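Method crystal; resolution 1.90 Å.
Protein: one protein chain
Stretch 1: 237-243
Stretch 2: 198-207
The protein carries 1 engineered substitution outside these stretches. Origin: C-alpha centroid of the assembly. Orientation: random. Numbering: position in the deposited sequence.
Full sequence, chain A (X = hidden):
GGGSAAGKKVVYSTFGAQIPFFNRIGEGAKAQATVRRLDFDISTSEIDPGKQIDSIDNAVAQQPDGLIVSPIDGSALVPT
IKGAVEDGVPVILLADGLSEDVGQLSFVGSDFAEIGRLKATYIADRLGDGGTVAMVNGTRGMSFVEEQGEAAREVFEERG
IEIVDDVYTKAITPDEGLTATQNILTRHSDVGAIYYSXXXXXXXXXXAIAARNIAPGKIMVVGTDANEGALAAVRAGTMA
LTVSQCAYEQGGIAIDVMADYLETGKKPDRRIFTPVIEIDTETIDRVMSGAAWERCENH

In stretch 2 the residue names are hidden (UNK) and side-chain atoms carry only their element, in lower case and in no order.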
# COMPACT_ATOMS: atom_id res chain seq x y z
N GLY A 237 -7.50 -15.12 15.32
CA GLY A 237 -6.24 -15.45 16.04
C GLY A 237 -5.25 -16.28 15.19
O GLY A 237 -4.19 -16.73 15.70
N THR A 238 -5.54 -16.53 13.92
CA THR A 238 -4.59 -17.30 13.12
C THR A 238 -3.53 -16.35 12.52
O THR A 238 -2.43 -16.80 12.24
CB THR A 238 -5.25 -18.04 11.98
OG1 THR A 238 -6.07 -17.14 11.24
CG2 THR A 238 -6.15 -19.24 12.46
N MSE A 239 -3.87 -15.06 12.35
CA MSE A 239 -2.88 -14.00 12.00
C MSE A 239 -2.80 -13.07 13.17
O MSE A 239 -3.82 -12.86 13.85
CB MSE A 239 -3.35 -13.21 10.81
CG MSE A 239 -3.05 -13.96 9.53
SE MSE A 239 -3.40 -12.82 7.95
CE MSE A 239 -2.82 -11.17 8.60
N ALA A 240 -1.64 -12.48 13.44
CA ALA A 240 -1.47 -11.56 14.58
C ALA A 240 -1.74 -10.10 14.24
O ALA A 240 -2.25 -9.37 15.08
CB ALA A 240 -0.09 -11.68 15.20
N LEU A 241 -1.29 -9.66 13.07
CA LEU A 241 -1.34 -8.23 12.71
C LEU A 241 -1.48 -8.07 11.21
O LEU A 241 -0.81 -8.80 10.43
CB LEU A 241 -0.06 -7.53 13.12
CG LEU A 241 0.18 -6.03 12.85
CD1 LEU A 241 -0.53 -5.29 13.93
CD2 LEU A 241 1.66 -5.59 12.96
N THR A 242 -2.30 -7.15 10.80
CA THR A 242 -2.20 -6.64 9.44
C THR A 242 -2.21 -5.12 9.45
O THR A 242 -2.60 -4.49 10.47
CB THR A 242 -3.35 -7.21 8.58
OG1 THR A 242 -3.17 -6.85 7.21
CG2 THR A 242 -4.70 -6.71 9.05
N VAL A 243 -1.84 -4.50 8.34
CA VAL A 243 -1.76 -3.06 8.29
C VAL A 243 -2.62 -2.57 7.11
O VAL A 243 -2.44 -3.05 5.98
CB VAL A 243 -0.32 -2.57 8.16
CG1 VAL A 243 -0.22 -1.00 8.21
CG2 VAL A 243 0.49 -3.12 9.31
N UNK A 198 2.90 -9.02 2.22
CA UNK A 198 1.47 -8.74 2.04
C UNK A 198 0.57 -9.81 2.54
O UNK A 198 1.02 -10.99 2.77
N UNK A 199 -0.70 -9.44 2.76
CA UNK A 199 -1.73 -10.39 3.31
C UNK A 199 -1.95 -11.65 2.54
O UNK A 199 -2.11 -12.66 3.14
o UNK A 199 -2.44 -8.80 5.56
c UNK A 199 -3.15 -9.74 3.45
c UNK A 199 -3.23 -8.70 4.57
o UNK A 199 -4.15 -7.81 4.52
N UNK A 200 -1.96 -11.60 1.21
CA UNK A 200 -2.29 -12.82 0.51
C UNK A 200 -1.17 -13.88 0.74
O UNK A 200 -1.42 -15.06 0.82
c UNK A 200 -3.84 -11.93 -1.27
c UNK A 200 -2.46 -12.53 -0.95
o UNK A 200 -3.88 -11.26 -2.33
o UNK A 200 -4.80 -12.13 -0.48
N UNK A 201 0.03 -13.39 0.88
CA UNK A 201 1.22 -14.22 1.20
C UNK A 201 0.94 -14.91 2.51
O UNK A 201 1.04 -16.11 2.66
N UNK A 202 0.53 -14.12 3.48
CA UNK A 202 0.28 -14.61 4.82
C UNK A 202 -0.88 -15.60 4.89
O UNK A 202 -0.86 -16.52 5.67
c UNK A 202 -0.00 -13.40 5.72
N UNK A 203 -1.89 -15.38 4.07
CA UNK A 203 -3.05 -16.25 4.06
C UNK A 203 -2.64 -17.66 3.60
O UNK A 203 -3.13 -18.66 4.08
c UNK A 203 -5.84 -13.63 2.97
c UNK A 203 -4.16 -15.63 3.19
c UNK A 203 -4.84 -14.40 3.84
c UNK A 203 -5.51 -14.76 5.11
N UNK A 204 -1.70 -17.71 2.67
CA UNK A 204 -1.05 -18.96 2.29
C UNK A 204 -0.17 -19.56 3.36
O UNK A 204 -0.24 -20.77 3.65
N UNK A 205 0.60 -18.71 4.03
CA UNK A 205 1.35 -19.18 5.18
C UNK A 205 0.58 -19.84 6.29
O UNK A 205 1.01 -20.81 6.87
N UNK A 206 -0.60 -19.27 6.61
CA UNK A 206 -1.46 -19.80 7.63
C UNK A 206 -1.89 -21.22 7.30
O UNK A 206 -1.97 -22.03 8.19
c UNK A 206 -2.65 -18.80 7.72
c UNK A 206 -1.41 -17.61 9.54
c UNK A 206 -2.16 -17.49 8.32
c UNK A 206 -3.88 -19.31 8.43
N UNK A 207 -2.11 -21.51 6.04
CA UNK A 207 -2.53 -22.88 5.61
C UNK A 207 -1.38 -23.85 5.76
O UNK A 207 -1.59 -24.96 6.18
n UNK A 207 -3.79 -22.07 -0.61
c UNK A 207 -4.40 -21.71 0.51
n UNK A 207 -4.43 -22.58 1.54
c UNK A 207 -2.99 -22.86 4.17
c UNK A 207 -5.07 -22.36 2.84
c UNK A 207 -4.13 -21.89 3.92
n UNK A 207 -4.96 -20.50 0.60

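Position 198 has no side-chain atoms, so it is Gly198. It sits at the N-cap, right before the helix, and its O accepts the first helical bond, from N of position 202, at 3.2 Å.

Position 199 carries two carbons, the second bearing two oxygens, a short carboxylate that meets the hydroxyl of Thr242 and the end of Met239: this is Asp199. Its CA-to-CB bond points sideways, yet with chi1 in m the end comes nearer, and Thr242 OG1 donates a hydrogen bond to Asp199 OD1 at 2.7 Å. OD2 is satisfied elsewhere in the structure. Met239 CE lies 3.9 Å from Asp199 OD1.

Position 200 shows the same composition, two carbons and two oxygens, and is out of reach of stretch 1; it is Asp200.

Position 201 has no side-chain atoms: Gly201. A CB here would be crowded by Gly198 O, at 3.2 Å.

Position 202 has a single carbon, pointing toward stretch 1 and facing the selenium of Met239, a selenomethionine. This is Ala202, with Met239 SE 4.1 Å from Ala202 CB.

Position 203 has four carbons forked at the second, and its end also touches the selenium of Met239, which makes it Leu203. Its CA-to-CB bond is sideways, but the end comes nearer, bringing Leu203 CD2 to 4.0 Å from Met239 SE.

Positions 204 and 205 both lack side-chain atoms and neither touches stretch 1, giving Gly204 and Gly205. Both are buried.

Position 206 has four carbons forked at the first, one arm two carbons long; it points toward stretch 1 and touches Thr238 and Met239. This is Ile206. Ile206 CG1 packs 3.8 Å from Met239 CG, and Ile206 CG2 lies 4.0 Å from Thr238 CB. Ile206 CD1 comes within 3.0 Å of Thr238 O, a tight approach of a methyl to a carbonyl.

Position 207 has three carbons, a nitrogen, then a carbon carrying two more nitrogens, exposed and out of reach of stretch 1: the guanidinium of Arg207.

The contact works by helix periodicity. Positions 199, 202, 203 and 206 recur at steps of three and four, so they line one side of the helix. Met239 is the common apolar partner: its side chain runs along the helix, touching Ile206 through CG and Ala202 and Leu203 through SE. The polar pair Thr242–Asp199 fixes one end, and Thr238 meets Ile206 at the other. In all, 289 Å² is buried, both sides summed: a small interface that joins one hydrogen bond to apolar packing around Met239 and the Thr238–Ile206 contact.

Stretch 2, residues 198-207: GDDGALGGIR
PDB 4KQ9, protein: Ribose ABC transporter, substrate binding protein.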